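Local coordinates for Alpha/beta hydrolase (Pseudomonas aeruginosa PAO1, PDB 4R1D), which probably acts as a lipase effector of the H2 type VI secretion system, binds calcium and is probably held in check by its partner Tli4, at residues Q165-D170 and A547-V552; H292-G297 and A315-S320; K371-Y376 and G399-F404. One frame throughout, in Å; residues are numbered along the deposited sequence.

Contact 1 (Q165-D170 and A547-V552); sequences QAWWND and AALYGV
Leu-549, on helix 542-556, pushes its side chain against the six-membered rings of two consecutive tryptophans, Trp-167 and Trp-168. Its CB already touches both: CH2 of Trp-167 and CH2 of Trp-168 each lie 4.0 Å from Leu-549 CB. Beyond CG the branches part. CD1 goes over one face of the Trp-167 ring, 3.8 Å from Trp-167 CH2, and makes a CH-pi contact, with Leu-549 CD1 29° off the ring normal. CD2 turns to the other indole, where Trp-168 CH2 is 4.0 Å from Leu-549 CD2; the Trp-168 side chain crosses that of Leu-549 at about a right angle.

The two indoles reach the same leucine from different torsions. Trp-167 sends CG anti to its N (chi1 -163°), whereas Trp-168 keeps CG beside its N (chi1 -63°). The edge of Trp-167 meets a face of Trp-168, Trp-167 CE3 lying 3.9 Å above that plane, offset toward the rim. The Trp-168 indole is further held by a hydrogen bond from NE1 to Arg-154 O, and Met-151 of the same helix 141-155 touches Leu-549.

The loop bearing the tryptophans makes a type I beta turn from Trp-167 to Asp-170. This is hydrophobic packing of a loop on the C-terminal helix of an alpha/beta-hydrolase, with the side chains of Trp-168 and Phe-202, a residue of the calcium site, about 7 Å apart.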
loop_
_atom_site.group_PDB
_atom_site.type_symbol
_atom_site.label_atom_id
_atom_site.label_comp_id
_atom_site.label_asym_id
_atom_site.label_seq_id
_atom_site.Cartn_x
_atom_site.Cartn_y
_atom_site.Cartn_z
ATOM N N GLN A 165 -3.049 5.879 39.048
ATOM C CA GLN A 165 -3.571 4.552 38.792
ATOM C C GLN A 165 -2.478 3.578 38.338
ATOM O O GLN A 165 -1.304 3.943 38.228
ATOM C CB GLN A 165 -4.716 4.634 37.777
ATOM C CG GLN A 165 -5.879 5.484 38.278
ATOM C CD GLN A 165 -7.092 5.446 37.351
ATOM O OE1 GLN A 165 -7.693 4.393 37.129
ATOM N NE2 GLN A 165 -7.453 6.599 36.812
ATOM N N ALA A 166 -2.878 2.339 38.076
ATOM C CA ALA A 166 -1.958 1.261 37.734
ATOM C C ALA A 166 -1.050 1.634 36.581
ATOM O O ALA A 166 -1.467 2.328 35.651
ATOM C CB ALA A 166 -2.737 -0.018 37.400
ATOM N N TRP A 167 0.187 1.154 36.658
ATOM C CA TRP A 167 1.212 1.383 35.638
ATOM C C TRP A 167 1.816 2.785 35.742
ATOM O O TRP A 167 3.043 2.939 35.844
ATOM C CB TRP A 167 0.676 1.099 34.226
ATOM C CG TRP A 167 1.782 0.918 33.221
ATOM C CD1 TRP A 167 2.458 -0.237 32.937
ATOM C CD2 TRP A 167 2.358 1.934 32.396
ATOM N NE1 TRP A 167 3.416 -0.001 31.970
ATOM C CE2 TRP A 167 3.370 1.325 31.624
ATOM C CE3 TRP A 167 2.103 3.299 32.222
ATOM C CZ2 TRP A 167 4.127 2.033 30.697
ATOM C CZ3 TRP A 167 2.857 4.002 31.301
ATOM C CH2 TRP A 167 3.860 3.367 30.550
ATOM N N TRP A 168 0.958 3.803 35.741
ATOM C CA TRP A 168 1.420 5.182 35.887
ATOM C C TRP A 168 2.123 5.370 37.225
ATOM O O TRP A 168 3.018 6.189 37.350
ATOM C CB TRP A 168 0.257 6.170 35.793
ATOM C CG TRP A 168 -0.451 6.161 34.465
ATOM C CD1 TRP A 168 -1.725 5.732 34.219
ATOM C CD2 TRP A 168 0.087 6.571 33.207
ATOM N NE1 TRP A 168 -2.022 5.874 32.883
ATOM C CE2 TRP A 168 -0.924 6.382 32.238
ATOM C CE3 TRP A 168 1.320 7.088 32.802
ATOM C CZ2 TRP A 168 -0.735 6.693 30.891
ATOM C CZ3 TRP A 168 1.504 7.404 31.468
ATOM C CH2 TRP A 168 0.483 7.203 30.525
ATOM N N ASN A 169 1.699 4.606 38.225
ATOM C CA ASN A 169 2.227 4.794 39.575
ATOM C C ASN A 169 3.545 4.088 39.842
ATOM O O ASN A 169 4.086 4.177 40.952
ATOM C CB ASN A 169 1.188 4.392 40.634
ATOM C CG ASN A 169 0.966 2.889 40.711
ATOM O OD1 ASN A 169 1.675 2.096 40.087
ATOM N ND2 ASN A 169 -0.036 2.491 41.486
ATOM N N ASP A 170 4.072 3.393 38.840
ATOM C CA ASP A 170 5.317 2.649 39.025
ATOM C C ASP A 170 6.087 2.565 37.713
ATOM O O ASP A 170 7.073 3.287 37.509
ATOM C CB ASP A 170 5.004 1.252 39.571
ATOM C CG ASP A 170 6.257 0.418 39.845
ATOM O OD1 ASP A 170 7.379 0.833 39.478
ATOM O OD2 ASP A 170 6.108 -0.675 40.417
ATOM N N ALA A 547 7.662 3.686 25.621
ATOM C CA ALA A 547 8.171 4.874 24.950
ATOM C C ALA A 547 7.073 5.745 24.323
ATOM O O ALA A 547 7.200 6.964 24.274
ATOM C CB ALA A 547 9.233 4.496 23.901
ATOM N N ALA A 548 6.012 5.112 23.829
ATOM C CA ALA A 548 4.878 5.852 23.280
ATOM C C ALA A 548 4.128 6.622 24.370
ATOM O O ALA A 548 3.875 7.820 24.242
ATOM C CB ALA A 548 3.931 4.915 22.552
ATOM N N LEU A 549 3.770 5.933 25.447
ATOM C CA LEU A 549 3.036 6.594 26.517
ATOM C C LEU A 549 3.883 7.679 27.180
ATOM O O LEU A 549 3.386 8.753 27.509
ATOM C CB LEU A 549 2.545 5.567 27.535
ATOM C CG LEU A 549 1.422 4.684 26.981
ATOM C CD1 LEU A 549 1.289 3.446 27.817
ATOM C CD2 LEU A 549 0.103 5.478 26.927
ATOM N N TYR A 550 5.169 7.394 27.367
ATOM C CA TYR A 550 6.098 8.385 27.892
ATOM C C TYR A 550 6.107 9.635 27.009
ATOM O O TYR A 550 6.003 10.756 27.504
ATOM C CB TYR A 550 7.512 7.792 27.967
ATOM C CG TYR A 550 8.571 8.785 28.338
ATOM C CD1 TYR A 550 8.889 9.023 29.671
ATOM C CD2 TYR A 550 9.279 9.477 27.358
ATOM C CE1 TYR A 550 9.879 9.936 30.022
ATOM C CE2 TYR A 550 10.271 10.397 27.703
ATOM C CZ TYR A 550 10.561 10.617 29.033
ATOM O OH TYR A 550 11.527 11.526 29.373
ATOM N N GLY A 551 6.228 9.446 25.697
ATOM C CA GLY A 551 6.194 10.569 24.780
ATOM C C GLY A 551 4.914 11.391 24.911
ATOM O O GLY A 551 4.943 12.621 24.955
ATOM N N VAL A 552 3.780 10.707 24.992
ATOM C CA VAL A 552 2.499 11.410 25.062
ATOM C C VAL A 552 2.413 12.275 26.317
ATOM O O VAL A 552 1.986 13.441 26.256
ATOM C CB VAL A 552 1.328 10.435 24.993
ATOM C CG1 VAL A 552 0.005 11.135 25.348
ATOM C CG2 VAL A 552 1.266 9.817 23.594
#

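Contact 2 (H292-G297 and A315-S320); sequences HHMRCG and AIVANS
Two helices that follow strand 274-280 of the central parallel sheet, 289-296 and 310-317, meet here through apolar side chains, with Met-294 of the first reaching Val-317 of the second and Ala-318 just after it. The CA atoms of Met-294 and Val-317 come within 7.6 Å, and Met-294 fills the space between with its side chain.

Met-294 runs out extended through CG to SD (chi2 -174°) and then bends at chi3, 74°, which turns its methyl away from the line of the chain. The sulfur meets a valine methyl, with Met-294 SD 3.8 Å from Val-317 CG1, and the bend brings Met-294 CE to 4.0 Å from Ala-318 CB. Val-317 offers CG1 because that branch stands anti to its N (chi1 175°); the side chains of Met-294 and Val-317 pass each other at a slant. No hydrogen bond joins the two segments.

Strands 274-280 and 427-432 are neighbours in the parallel sheet of the alpha/beta-hydrolase fold, and both helices belong to the long insertion between them. Gly-297 N still donates to His-293 O, while the residue itself has positive phi, 85°. A type I beta turn from Val-317 to Ser-320 starts the passage to helix 321-324, for which Ser-320 is the N-cap: its OG accepts from Ala-323 N and also bonds to Leu-212 O. The apolar cluster extends past the pair, Leu-378 packing on Met-294, Leu-306 and Leu-324 on Val-317, and Leu-387 on Ala-318. On the neighbouring position of helix 289-296, Arg-295 forms a salt bridge to Asp-461 through NH2, while its NH1 bonds to Trp-375 O.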
loop_
_atom_site.group_PDB
_atom_site.type_symbol
_atom_site.label_atom_id
_atom_site.label_comp_id
_atom_site.label_asym_id
_atom_site.label_seq_id
_atom_site.Cartn_x
_atom_site.Cartn_y
_atom_site.Cartn_z
ATOM N N HIS A 292 16.783 -6.436 -1.175
ATOM C CA HIS A 292 16.621 -7.879 -1.039
ATOM C C HIS A 292 15.290 -8.317 -1.629
ATOM O O HIS A 292 15.229 -9.239 -2.442
ATOM C CB HIS A 292 16.663 -8.318 0.428
ATOM C CG HIS A 292 16.242 -9.741 0.622
ATOM N ND1 HIS A 292 14.919 -10.115 0.724
ATOM C CD2 HIS A 292 16.961 -10.888 0.671
ATOM C CE1 HIS A 292 14.841 -11.429 0.853
ATOM N NE2 HIS A 292 16.067 -11.923 0.823
ATOM N N HIS A 293 14.218 -7.649 -1.214
ATOM C CA HIS A 293 12.880 -8.071 -1.609
ATOM C C HIS A 293 12.633 -7.960 -3.109
ATOM O O HIS A 293 12.041 -8.858 -3.697
ATOM C CB HIS A 293 11.823 -7.318 -0.797
ATOM C CG HIS A 293 11.986 -7.501 0.678
ATOM N ND1 HIS A 293 11.449 -6.639 1.609
ATOM C CD2 HIS A 293 12.657 -8.444 1.379
ATOM C CE1 HIS A 293 11.770 -7.053 2.824
ATOM N NE2 HIS A 293 12.505 -8.146 2.712
ATOM N N MET A 294 13.110 -6.879 -3.723
ATOM C CA MET A 294 12.938 -6.685 -5.148
ATOM C C MET A 294 13.768 -7.660 -5.975
ATOM O O MET A 294 13.392 -7.998 -7.090
ATOM C CB MET A 294 13.247 -5.238 -5.550
ATOM C CG MET A 294 12.206 -4.243 -5.033
ATOM S SD MET A 294 12.475 -2.574 -5.642
ATOM C CE MET A 294 11.922 -2.800 -7.334
ATOM N N ARG A 295 14.893 -8.110 -5.436
ATOM C CA ARG A 295 15.724 -9.052 -6.190
ATOM C C ARG A 295 15.456 -10.525 -5.854
ATOM O O ARG A 295 15.761 -11.406 -6.669
ATOM C CB ARG A 295 17.220 -8.723 -6.026
ATOM C CG ARG A 295 17.658 -7.389 -6.639
ATOM C CD ARG A 295 17.365 -7.343 -8.117
ATOM N NE ARG A 295 18.004 -8.451 -8.823
ATOM C CZ ARG A 295 19.246 -8.410 -9.306
ATOM N NH1 ARG A 295 19.980 -7.317 -9.164
ATOM N NH2 ARG A 295 19.750 -9.460 -9.947
ATOM N N CYS A 296 14.872 -10.804 -4.686
ATOM C CA CYS A 296 14.738 -12.193 -4.216
ATOM C C CYS A 296 13.332 -12.628 -3.812
ATOM O O CYS A 296 13.117 -13.809 -3.545
ATOM C CB CYS A 296 15.629 -12.445 -2.995
ATOM S SG CYS A 296 17.363 -11.994 -3.182
ATOM N N GLY A 297 12.404 -11.681 -3.709
ATOM C CA GLY A 297 11.111 -11.950 -3.092
ATOM C C GLY A 297 11.177 -11.795 -1.584
ATOM O O GLY A 297 12.258 -11.719 -1.002
ATOM N N ALA A 315 7.041 -6.112 -9.705
ATOM C CA ALA A 315 5.850 -5.701 -10.446
ATOM C C ALA A 315 4.997 -4.700 -9.672
ATOM O O ALA A 315 4.360 -3.831 -10.259
ATOM C CB ALA A 315 5.001 -6.917 -10.814
ATOM N N ILE A 316 4.956 -4.860 -8.356
ATOM C CA ILE A 316 4.198 -3.936 -7.518
ATOM C C ILE A 316 5.043 -2.746 -7.034
ATOM O O ILE A 316 4.689 -1.575 -7.264
ATOM C CB ILE A 316 3.544 -4.695 -6.355
ATOM C CG1 ILE A 316 2.691 -5.840 -6.901
ATOM C CG2 ILE A 316 2.700 -3.751 -5.499
ATOM C CD1 ILE A 316 2.197 -6.784 -5.831
ATOM N N VAL A 317 6.178 -3.036 -6.406
ATOM C CA VAL A 317 6.960 -1.997 -5.760
ATOM C C VAL A 317 7.501 -0.963 -6.746
ATOM O O VAL A 317 7.497 0.226 -6.462
ATOM C CB VAL A 317 8.119 -2.616 -4.936
ATOM C CG1 VAL A 317 9.022 -1.531 -4.361
ATOM C CG2 VAL A 317 7.547 -3.488 -3.816
ATOM N N ALA A 318 7.962 -1.413 -7.912
ATOM C CA ALA A 318 8.614 -0.507 -8.859
ATOM C C ALA A 318 7.635 0.480 -9.477
ATOM O O ALA A 318 8.045 1.426 -10.146
ATOM C CB ALA A 318 9.375 -1.297 -9.963
ATOM N N ASN A 319 6.342 0.265 -9.236
ATOM C CA ASN A 319 5.297 1.199 -9.690
ATOM C C ASN A 319 4.660 2.041 -8.590
ATOM O O ASN A 319 3.708 2.796 -8.843
ATOM C CB ASN A 319 4.202 0.434 -10.435
ATOM C CG ASN A 319 4.701 -0.157 -11.709
ATOM O OD1 ASN A 319 4.722 -1.373 -11.877
ATOM N ND2 ASN A 319 5.144 0.699 -12.614
ATOM N N SER A 320 5.188 1.918 -7.377
ATOM C CA SER A 320 4.586 2.550 -6.211
ATOM C C SER A 320 5.562 3.493 -5.534
ATOM O O SER A 320 6.609 3.068 -5.038
ATOM C CB SER A 320 4.114 1.488 -5.213
ATOM O OG SER A 320 4.054 2.026 -3.902
#

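Contact 3 (K371-Y376 and G399-F404); sequences KNTTWY and GPRDNF
A water-bridged surface contact joins the loop after helix 365-370 to the first turn of helix 400-421, with Arg-401 as the reaching side chain. The methyl of Thr-373 sits over one face of the guanidinium, Thr-373 CG2 lying 3.5 Å from Arg-401 NH1 and 3.6 Å from Arg-401 CZ. The arginine gets there by leaving the helix with CG anti to N (chi1 -169°) and bending at chi2 and chi3.

NH1 donates to two waters. Water 1 lies 2.8 Å from Arg-401 NH1 and donates to Lys-371 O; water 2, in the guanidinium plane at its edge, is 3.2 Å from Arg-401 NH1 and 2.8 Å from Asn-372 O, to which it may donate. NH2 bonds directly to Ser-384 OG and Val-379 O, which helps fix the group's rotation. The loop is shaped by an Asx turn, Asn-372 OD1 accepting from Thr-374 N at 2.8 Å.

Lys-371 NZ forms salt bridges to Glu-367 of helix 365-370 and to Asp-409, the latter a second tie to helix 400-421. At the start of helix 400-421, Gly-399 N and Asp-402 OD2 bond to Ser-115 of the partner chain, while Trp-375 and Tyr-376 pack on strand 339-342.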
loop_
_atom_site.group_PDB
_atom_site.type_symbol
_atom_site.label_atom_id
_atom_site.label_comp_id
_atom_site.label_asym_id
_atom_site.label_seq_id
_atom_site.Cartn_x
_atom_site.Cartn_y
_atom_site.Cartn_z
ATOM N N LYS A 371 18.567 3.052 -10.619
ATOM C CA LYS A 371 18.359 3.138 -12.065
ATOM C C LYS A 371 19.358 2.292 -12.865
ATOM O O LYS A 371 19.201 2.113 -14.074
ATOM C CB LYS A 371 18.386 4.599 -12.534
ATOM C CG LYS A 371 17.214 5.424 -11.991
ATOM C CD LYS A 371 17.017 6.726 -12.762
ATOM C CE LYS A 371 17.845 7.839 -12.173
ATOM N NZ LYS A 371 17.610 9.156 -12.835
ATOM N N ASN A 372 20.381 1.778 -12.190
ATOM C CA ASN A 372 21.365 0.909 -12.844
ATOM C C ASN A 372 20.717 -0.363 -13.398
ATOM O O ASN A 372 20.012 -1.071 -12.676
ATOM C CB ASN A 372 22.472 0.556 -11.854
ATOM C CG ASN A 372 23.591 -0.255 -12.485
ATOM O OD1 ASN A 372 23.425 -1.439 -12.776
ATOM N ND2 ASN A 372 24.750 0.373 -12.671
ATOM N N THR A 373 20.941 -0.646 -14.679
ATOM C CA THR A 373 20.305 -1.794 -15.314
ATOM C C THR A 373 21.207 -3.018 -15.441
ATOM O O THR A 373 20.804 -4.019 -16.035
ATOM C CB THR A 373 19.733 -1.446 -16.709
ATOM O OG1 THR A 373 20.788 -1.008 -17.574
ATOM C CG2 THR A 373 18.679 -0.350 -16.594
ATOM N N THR A 374 22.426 -2.929 -14.908
ATOM C CA THR A 374 23.332 -4.076 -14.906
ATOM C C THR A 374 22.862 -5.112 -13.891
ATOM O O THR A 374 21.927 -4.866 -13.125
ATOM C CB THR A 374 24.795 -3.676 -14.583
ATOM O OG1 THR A 374 24.901 -3.331 -13.199
ATOM C CG2 THR A 374 25.231 -2.497 -15.430
ATOM N N TRP A 375 23.526 -6.264 -13.871
ATOM C CA TRP A 375 23.106 -7.366 -13.007
ATOM C C TRP A 375 22.922 -7.010 -11.526
ATOM O O TRP A 375 22.150 -7.670 -10.835
ATOM C CB TRP A 375 24.067 -8.553 -13.130
ATOM C CG TRP A 375 25.393 -8.328 -12.485
ATOM C CD1 TRP A 375 26.487 -7.737 -13.049
ATOM C CD2 TRP A 375 25.773 -8.685 -11.150
ATOM N NE1 TRP A 375 27.527 -7.700 -12.144
ATOM C CE2 TRP A 375 27.115 -8.283 -10.975
ATOM C CE3 TRP A 375 25.109 -9.302 -10.081
ATOM C CZ2 TRP A 375 27.805 -8.481 -9.779
ATOM C CZ3 TRP A 375 25.801 -9.511 -8.901
ATOM C CH2 TRP A 375 27.131 -9.094 -8.754
ATOM N N TYR A 376 23.633 -5.999 -11.024
ATOM C CA TYR A 376 23.542 -5.693 -9.600
ATOM C C TYR A 376 22.594 -4.533 -9.313
ATOM O O TYR A 376 22.470 -4.105 -8.174
ATOM C CB TYR A 376 24.927 -5.460 -8.944
ATOM C CG TYR A 376 25.685 -4.237 -9.430
ATOM C CD1 TYR A 376 25.519 -3.003 -8.818
ATOM C CD2 TYR A 376 26.567 -4.325 -10.503
ATOM C CE1 TYR A 376 26.219 -1.875 -9.260
ATOM C CE2 TYR A 376 27.257 -3.215 -10.955
ATOM C CZ TYR A 376 27.085 -1.997 -10.333
ATOM O OH TYR A 376 27.774 -0.895 -10.780
ATOM N N GLY A 399 6.491 4.446 -21.571
ATOM C CA GLY A 399 7.514 3.420 -21.498
ATOM C C GLY A 399 7.739 3.034 -20.054
ATOM O O GLY A 399 7.820 3.902 -19.195
ATOM N N PRO A 400 7.825 1.726 -19.779
ATOM C CA PRO A 400 7.935 1.230 -18.401
ATOM C C PRO A 400 9.158 1.781 -17.678
ATOM O O PRO A 400 9.071 2.142 -16.502
ATOM C CB PRO A 400 8.052 -0.287 -18.587
ATOM C CG PRO A 400 7.309 -0.541 -19.884
ATOM C CD PRO A 400 7.657 0.635 -20.752
ATOM N N ARG A 401 10.285 1.853 -18.377
ATOM C CA ARG A 401 11.521 2.336 -17.776
ATOM C C ARG A 401 11.464 3.860 -17.618
ATOM O O ARG A 401 11.977 4.395 -16.642
ATOM C CB ARG A 401 12.726 1.877 -18.612
ATOM C CG ARG A 401 14.105 2.072 -17.994
ATOM C CD ARG A 401 14.333 1.280 -16.703
ATOM N NE ARG A 401 14.576 -0.164 -16.847
ATOM C CZ ARG A 401 15.189 -0.888 -15.906
ATOM N NH1 ARG A 401 15.636 -0.282 -14.818
ATOM N NH2 ARG A 401 15.372 -2.196 -16.047
ATOM N N ASP A 402 10.809 4.552 -18.555
ATOM C CA ASP A 402 10.605 5.997 -18.444
ATOM C C ASP A 402 9.884 6.288 -17.138
ATOM O O ASP A 402 10.280 7.160 -16.377
ATOM C CB ASP A 402 9.721 6.532 -19.578
ATOM C CG ASP A 402 10.468 6.732 -20.884
ATOM O OD1 ASP A 402 11.719 6.789 -20.883
ATOM O OD2 ASP A 402 9.781 6.854 -21.924
ATOM N N ASN A 403 8.795 5.568 -16.913
ATOM C CA ASN A 403 7.995 5.755 -15.703
ATOM C C ASN A 403 8.818 5.477 -14.456
ATOM O O ASN A 403 8.813 6.262 -13.507
ATOM C CB ASN A 403 6.777 4.841 -15.732
ATOM C CG ASN A 403 5.721 5.275 -14.755
ATOM O OD1 ASN A 403 5.055 6.286 -14.972
ATOM N ND2 ASN A 403 5.567 4.526 -13.661
ATOM N N PHE A 404 9.518 4.346 -14.463
ATOM C CA PHE A 404 10.329 3.945 -13.320
ATOM C C PHE A 404 11.424 4.959 -12.994
ATOM O O PHE A 404 11.616 5.316 -11.832
ATOM C CB PHE A 404 10.922 2.544 -13.542
ATOM C CG PHE A 404 11.875 2.114 -12.463
ATOM C CD1 PHE A 404 11.422 1.874 -11.169
ATOM C CD2 PHE A 404 13.226 1.957 -12.731
ATOM C CE1 PHE A 404 12.303 1.486 -10.170
ATOM C CE2 PHE A 404 14.106 1.558 -11.730
ATOM C CZ PHE A 404 13.643 1.324 -10.454
HETATM O O HOH W 1 16.525 2.409 -14.928
HETATM O O HOH W 2 17.291 -0.598 -12.078
#

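How the contacts relate
From the N terminus, the chain first passes residues 165-170, whose contact 1 partner comes only with helix 542-556. Contact 1 therefore closes a very long loop, joining a loop near the calcium site to the last helix, and contacts 2 and 3 both fall within it. Contact 2 closes a short loop between helices 289-296 and 310-317; contact 3 follows in series, from the segment after helix 365-370 to helix 400-421. None cross. Both tie together parts of the insertion between strands 274-280 and 427-432, and they meet through Arg-295 and Trp-375 and where Ala-318 O packs on the Phe-404 ring. Contact 1 lies across the chain's centre, about 40 Å from contact 2, centre to centre.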